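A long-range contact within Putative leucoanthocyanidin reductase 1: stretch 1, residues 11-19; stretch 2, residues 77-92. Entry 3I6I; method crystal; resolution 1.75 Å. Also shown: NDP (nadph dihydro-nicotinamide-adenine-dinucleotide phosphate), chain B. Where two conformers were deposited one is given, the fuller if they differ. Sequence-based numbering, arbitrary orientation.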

# COMPACT_ATOMS: atom_id res chain seq x y z
N GLY A 11 4.04 -18.51 -13.62
CA GLY A 11 2.94 -17.49 -13.45
C GLY A 11 3.38 -16.06 -13.81
O GLY A 11 4.06 -15.40 -13.03
N ARG A 12 2.94 -15.58 -14.96
CA ARG A 12 3.31 -14.23 -15.45
C ARG A 12 2.55 -13.10 -14.76
O ARG A 12 1.31 -13.10 -14.66
CB ARG A 12 3.11 -14.15 -16.97
CG ARG A 12 3.99 -15.07 -17.73
CD ARG A 12 3.75 -14.92 -19.20
NE ARG A 12 4.60 -15.82 -19.97
CZ ARG A 12 4.72 -15.78 -21.28
NH1 ARG A 12 4.04 -14.90 -22.01
NH2 ARG A 12 5.53 -16.64 -21.88
N VAL A 13 3.31 -12.15 -14.22
CA VAL A 13 2.76 -11.06 -13.41
C VAL A 13 2.78 -9.77 -14.21
O VAL A 13 3.82 -9.45 -14.81
CB VAL A 13 3.61 -10.81 -12.13
CG1 VAL A 13 2.97 -9.68 -11.28
CG2 VAL A 13 3.78 -12.08 -11.32
N LEU A 14 1.64 -9.08 -14.25
CA LEU A 14 1.54 -7.72 -14.80
C LEU A 14 1.32 -6.76 -13.64
O LEU A 14 0.34 -6.90 -12.87
CB LEU A 14 0.36 -7.59 -15.77
CG LEU A 14 0.11 -6.21 -16.38
CD1 LEU A 14 1.28 -5.72 -17.30
CD2 LEU A 14 -1.22 -6.16 -17.13
N ILE A 15 2.19 -5.77 -13.53
CA ILE A 15 2.06 -4.72 -12.51
C ILE A 15 1.76 -3.39 -13.19
O ILE A 15 2.50 -2.95 -14.08
CB ILE A 15 3.37 -4.61 -11.69
CG1 ILE A 15 3.70 -5.99 -11.09
CG2 ILE A 15 3.27 -3.50 -10.62
CD1 ILE A 15 4.82 -6.00 -10.17
N ALA A 16 0.69 -2.76 -12.76
CA ALA A 16 0.34 -1.41 -13.17
C ALA A 16 0.68 -0.48 -12.03
O ALA A 16 0.31 -0.74 -10.89
CB ALA A 16 -1.14 -1.30 -13.51
N GLY A 17 1.39 0.59 -12.34
CA GLY A 17 1.82 1.54 -11.29
C GLY A 17 3.18 1.24 -10.70
O GLY A 17 3.50 1.68 -9.58
N ALA A 18 4.00 0.52 -11.44
CA ALA A 18 5.35 0.16 -10.97
C ALA A 18 6.32 1.35 -10.72
O ALA A 18 7.32 1.18 -10.02
CB ALA A 18 5.97 -0.86 -11.91
N THR A 19 6.04 2.53 -11.28
CA THR A 19 6.89 3.71 -11.04
C THR A 19 6.45 4.53 -9.83
O THR A 19 7.12 5.51 -9.46
CB THR A 19 6.98 4.66 -12.26
OG1 THR A 19 5.71 5.29 -12.48
CG2 THR A 19 7.39 3.91 -13.48
N LYS A 77 -6.08 -6.84 -24.83
CA LYS A 77 -5.06 -7.27 -25.78
C LYS A 77 -3.77 -7.67 -25.08
O LYS A 77 -3.20 -8.70 -25.38
CB LYS A 77 -4.80 -6.20 -26.86
CG LYS A 77 -5.79 -6.24 -28.03
N ILE A 78 -3.32 -6.85 -24.15
CA ILE A 78 -2.11 -7.10 -23.37
C ILE A 78 -2.21 -8.40 -22.53
O ILE A 78 -1.33 -9.26 -22.58
CB ILE A 78 -1.85 -5.90 -22.44
CG1 ILE A 78 -1.21 -4.76 -23.25
CG2 ILE A 78 -1.00 -6.31 -21.24
CD1 ILE A 78 -1.07 -3.46 -22.46
N LEU A 79 -3.32 -8.57 -21.81
CA LEU A 79 -3.50 -9.77 -20.98
C LEU A 79 -3.50 -11.04 -21.83
O LEU A 79 -3.01 -12.09 -21.39
CB LEU A 79 -4.79 -9.69 -20.20
CG LEU A 79 -4.94 -8.58 -19.16
CD1 LEU A 79 -6.39 -8.52 -18.68
CD2 LEU A 79 -3.98 -8.73 -17.98
N LYS A 80 -4.05 -10.94 -23.03
CA LYS A 80 -4.13 -12.07 -23.93
C LYS A 80 -2.79 -12.33 -24.60
O LYS A 80 -2.29 -13.47 -24.57
CB LYS A 80 -5.20 -11.87 -25.02
CG LYS A 80 -6.64 -12.11 -24.58
CD LYS A 80 -7.63 -11.92 -25.76
N GLU A 81 -2.22 -11.29 -25.19
CA GLU A 81 -0.96 -11.42 -25.94
C GLU A 81 0.17 -11.95 -25.06
O GLU A 81 0.94 -12.81 -25.48
CB GLU A 81 -0.57 -10.07 -26.58
CG GLU A 81 0.77 -10.05 -27.33
N HIS A 82 0.26 -11.45 -23.83
CA HIS A 82 1.36 -11.79 -22.93
C HIS A 82 1.04 -12.94 -21.96
O HIS A 82 1.88 -13.31 -21.14
CB HIS A 82 1.83 -10.54 -22.20
CG HIS A 82 2.37 -9.49 -23.14
ND1 HIS A 82 3.54 -9.65 -23.86
CD2 HIS A 82 1.87 -8.28 -23.51
CE1 HIS A 82 3.75 -8.58 -24.61
NE2 HIS A 82 2.75 -7.73 -24.41
N GLU A 83 -0.15 -13.52 -22.10
CA GLU A 83 -0.60 -14.67 -21.32
C GLU A 83 -0.48 -14.42 -19.83
O GLU A 83 0.01 -15.24 -19.07
CB GLU A 83 0.14 -15.94 -21.75
CG GLU A 83 0.06 -16.11 -23.25
CD GLU A 83 0.67 -17.40 -23.74
OE1 GLU A 83 0.14 -18.48 -23.39
OE2 GLU A 83 1.66 -17.33 -24.49
N ILE A 84 -0.98 -13.26 -19.41
CA ILE A 84 -0.83 -12.85 -18.02
C ILE A 84 -1.69 -13.70 -17.08
O ILE A 84 -2.86 -13.94 -17.35
CB ILE A 84 -1.19 -11.35 -17.86
CG1 ILE A 84 -0.21 -10.49 -18.67
CG2 ILE A 84 -1.24 -10.96 -16.36
CD1 ILE A 84 1.28 -10.81 -18.48
N ASP A 85 -1.09 -14.11 -15.96
CA ASP A 85 -1.77 -14.91 -14.92
C ASP A 85 -2.20 -14.12 -13.68
O ASP A 85 -3.26 -14.38 -13.08
CB ASP A 85 -0.86 -16.08 -14.50
CG ASP A 85 -0.55 -17.01 -15.66
OD1 ASP A 85 -1.51 -17.65 -16.14
OD2 ASP A 85 0.62 -17.03 -16.12
N ILE A 86 -1.37 -13.14 -13.31
CA ILE A 86 -1.47 -12.43 -12.05
C ILE A 86 -1.42 -10.93 -12.35
O ILE A 86 -0.48 -10.47 -12.99
CB ILE A 86 -0.30 -12.81 -11.14
CG1 ILE A 86 -0.40 -14.29 -10.71
CG2 ILE A 86 -0.25 -11.90 -9.89
CD1 ILE A 86 0.86 -14.87 -10.15
N VAL A 87 -2.41 -10.16 -11.90
CA VAL A 87 -2.41 -8.70 -12.16
C VAL A 87 -2.32 -8.01 -10.81
O VAL A 87 -3.09 -8.30 -9.90
CB VAL A 87 -3.64 -8.23 -12.90
CG1 VAL A 87 -3.62 -6.66 -13.07
CG2 VAL A 87 -3.79 -8.95 -14.28
N VAL A 88 -1.35 -7.12 -10.67
CA VAL A 88 -1.19 -6.31 -9.46
C VAL A 88 -1.31 -4.83 -9.82
O VAL A 88 -0.52 -4.35 -10.63
CB VAL A 88 0.16 -6.56 -8.74
CG1 VAL A 88 0.26 -5.70 -7.51
CG2 VAL A 88 0.36 -8.06 -8.36
N SER A 89 -2.28 -4.12 -9.24
CA SER A 89 -2.45 -2.70 -9.45
C SER A 89 -2.00 -1.93 -8.24
O SER A 89 -2.47 -2.17 -7.12
CB SER A 89 -3.91 -2.38 -9.72
OG SER A 89 -4.13 -0.99 -9.77
N THR A 90 -1.07 -1.00 -8.47
CA THR A 90 -0.56 -0.09 -7.41
C THR A 90 -0.78 1.36 -7.84
O THR A 90 -0.01 2.28 -7.49
CB THR A 90 0.95 -0.36 -7.12
OG1 THR A 90 1.73 -0.12 -8.30
CG2 THR A 90 1.21 -1.83 -6.63
N VAL A 91 -1.87 1.61 -8.55
CA VAL A 91 -2.15 2.98 -9.01
C VAL A 91 -2.50 3.90 -7.85
O VAL A 91 -2.98 3.45 -6.78
CB VAL A 91 -3.28 3.03 -10.12
CG1 VAL A 91 -2.92 2.13 -11.30
CG2 VAL A 91 -4.68 2.69 -9.58
N GLY A 92 -2.29 5.19 -8.05
CA GLY A 92 -2.47 6.16 -6.98
C GLY A 92 -3.92 6.44 -6.63
O GLY A 92 -4.85 6.13 -7.38
PA NDP B . 1.77 6.71 -7.02
O1A NDP B . 1.06 7.97 -7.44
O2A NDP B . 3.24 6.84 -6.31
O5B NDP B . 1.99 5.64 -8.21
C5B NDP B . 0.94 5.33 -9.07
C4B NDP B . 1.40 4.52 -10.22
O4B NDP B . 0.14 4.27 -10.96
C3B NDP B . 2.33 5.31 -11.18
O3B NDP B . 3.32 4.44 -11.80
C2B NDP B . 1.36 5.83 -12.24
O2B NDP B . 2.05 6.02 -13.47
C1B NDP B . 0.43 4.63 -12.36
N9A NDP B . -0.86 4.87 -13.01
C8A NDP B . -1.79 5.72 -12.58
N7A NDP B . -2.84 5.65 -13.39
C5A NDP B . -2.59 4.74 -14.33
C6A NDP B . -3.31 4.25 -15.43
N6A NDP B . -4.53 4.71 -15.69
N1A NDP B . -2.74 3.31 -16.21
C2A NDP B . -1.53 2.84 -15.93
N3A NDP B . -0.82 3.26 -14.88
C4A NDP B . -1.33 4.22 -14.08
O3 NDP B . 0.82 5.95 -5.98
PN NDP B . 1.13 5.39 -4.48
O1N NDP B . 2.26 4.44 -4.31
O2N NDP B . 1.11 6.69 -3.60
O5D NDP B . -0.33 4.71 -4.18
C5D NDP B . -0.58 3.35 -4.57
C4D NDP B . -1.61 2.76 -3.65
O4D NDP B . -0.91 2.64 -2.38
C3D NDP B . -2.83 3.61 -3.40
O3D NDP B . -3.95 2.74 -3.21
C2D NDP B . -2.50 4.28 -2.08
O2D NDP B . -3.72 4.48 -1.39
C1D NDP B . -1.69 3.21 -1.35
N1N NDP B . -0.62 3.73 -0.43
C2N NDP B . -0.40 3.17 0.85
C3N NDP B . 0.28 3.85 1.78
C7N NDP B . 0.53 3.21 3.16
O7N NDP B . 0.14 2.07 3.41
N7N NDP B . 1.25 3.93 4.01
C4N NDP B . 0.82 5.25 1.44
C5N NDP B . 1.01 5.42 -0.06
C6N NDP B . 0.36 4.64 -0.92
P2B NDP B . 2.24 7.58 -14.05
O1X NDP B . 3.17 8.33 -13.16
O2X NDP B . 2.70 7.36 -15.55
O3X NDP B . 0.79 8.22 -14.07

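The core of this contact is a pair of parallel β-strands, residues 13-16 and 86-89, whose axes cross at only 16° and approach to 4.7 Å. Val13 pairs with Ile86, Leu14 with Val87, Ile15 with Val88 and Ala16 with Ser89. As is usual in parallel sheets, the hydrogen bonds run from alternate residues of one strand to residues flanking the partner. Leu14 N donates to Ile86 O (2.8 Å) and Leu14 O accepts from Val88 N (2.8 Å); two residues on, Ala16 N donates to Val88 O (2.9 Å) and Ala16 O accepts from Thr90 N (2.8 Å). The intervening residues turn their CA hydrogens to the same carbonyls, so that Val13 CA lies 3.3 Å from Ile86 O and Ile15 CA 3.2 Å from Val88 O. These bonds pair the inward-facing N-H and C=O groups of Leu14 and Ala16 with the partner stretch, so polar backbone atoms find partners within a buried, largely apolar setting.

Side chains alternate between the two faces of the sheet. On one face lie Val13, Ile15, Ile86 and Val88, β-branched residues that favor extended backbone and fill space close to it. Val13 CG1 sits 4.2 Å from both Ile86 CG2 and Val88 CG2, and Ile15 CG1 lies 4.3 Å from Val88 CB. The other face carries Leu14, Ala16, Val87 and Ser89, and here the helix ending at Glu81 and the turn after it contribute. Leu14, branched at CG rather than CB, carries its methyls away from the strand to the helix: its CD2 is 3.9 Å from Leu79 CD2 and 4.1 Å from Ile78 CG2, while its CB meets Ile84 CG2 at 3.8 Å. The helix finishes in a Schellman motif in which Glu83 takes positive phi, with Glu83 N bonded to Lys80 O and Ile84 N to Leu79 O; the chain then runs on through Ile84 and Asp85 into its strand.

Polar interactions gather at the start of stretch 1. Arg12 O accepts from both Asp85 N (2.9 Å) and Ile86 N (3.0 Å), and Arg12 N donates to the carboxylate oxygen Asp85 OD2 (3.0 Å). Asp85 suits this place because its short carboxylate side chain points toward stretch 1 from CA and can accept the N-H of Arg12; the Asp85 N-H bond to Arg12 O is one almost any residue could make. The Arg12 side chain, extended beyond an m chi1, carries NH1 to His82 O (2.8 Å), which lies near the guanidinium plane and so receives an N-H directly. Glu83 OE2 is 4.2 Å from Arg12 NH1 but well out of that plane, so its attraction is electrostatic only.

Beyond the strands, Gly17 adopts phi 91° and psi 23°, where a CB would be jammed against the preceding carbonyl O; an ideal CB would also lie 2.7 Å from Thr90 OG1, a clash. The cofactor also lies close here, with Gly17 CA 3.2 Å from NDP C4B. Thr19 OG1 hydrogen-bonds NDP O3B at 2.6 Å, and Thr90 O approaches NDP C5D to 3.2 Å, so both strands lead into the cofactor site.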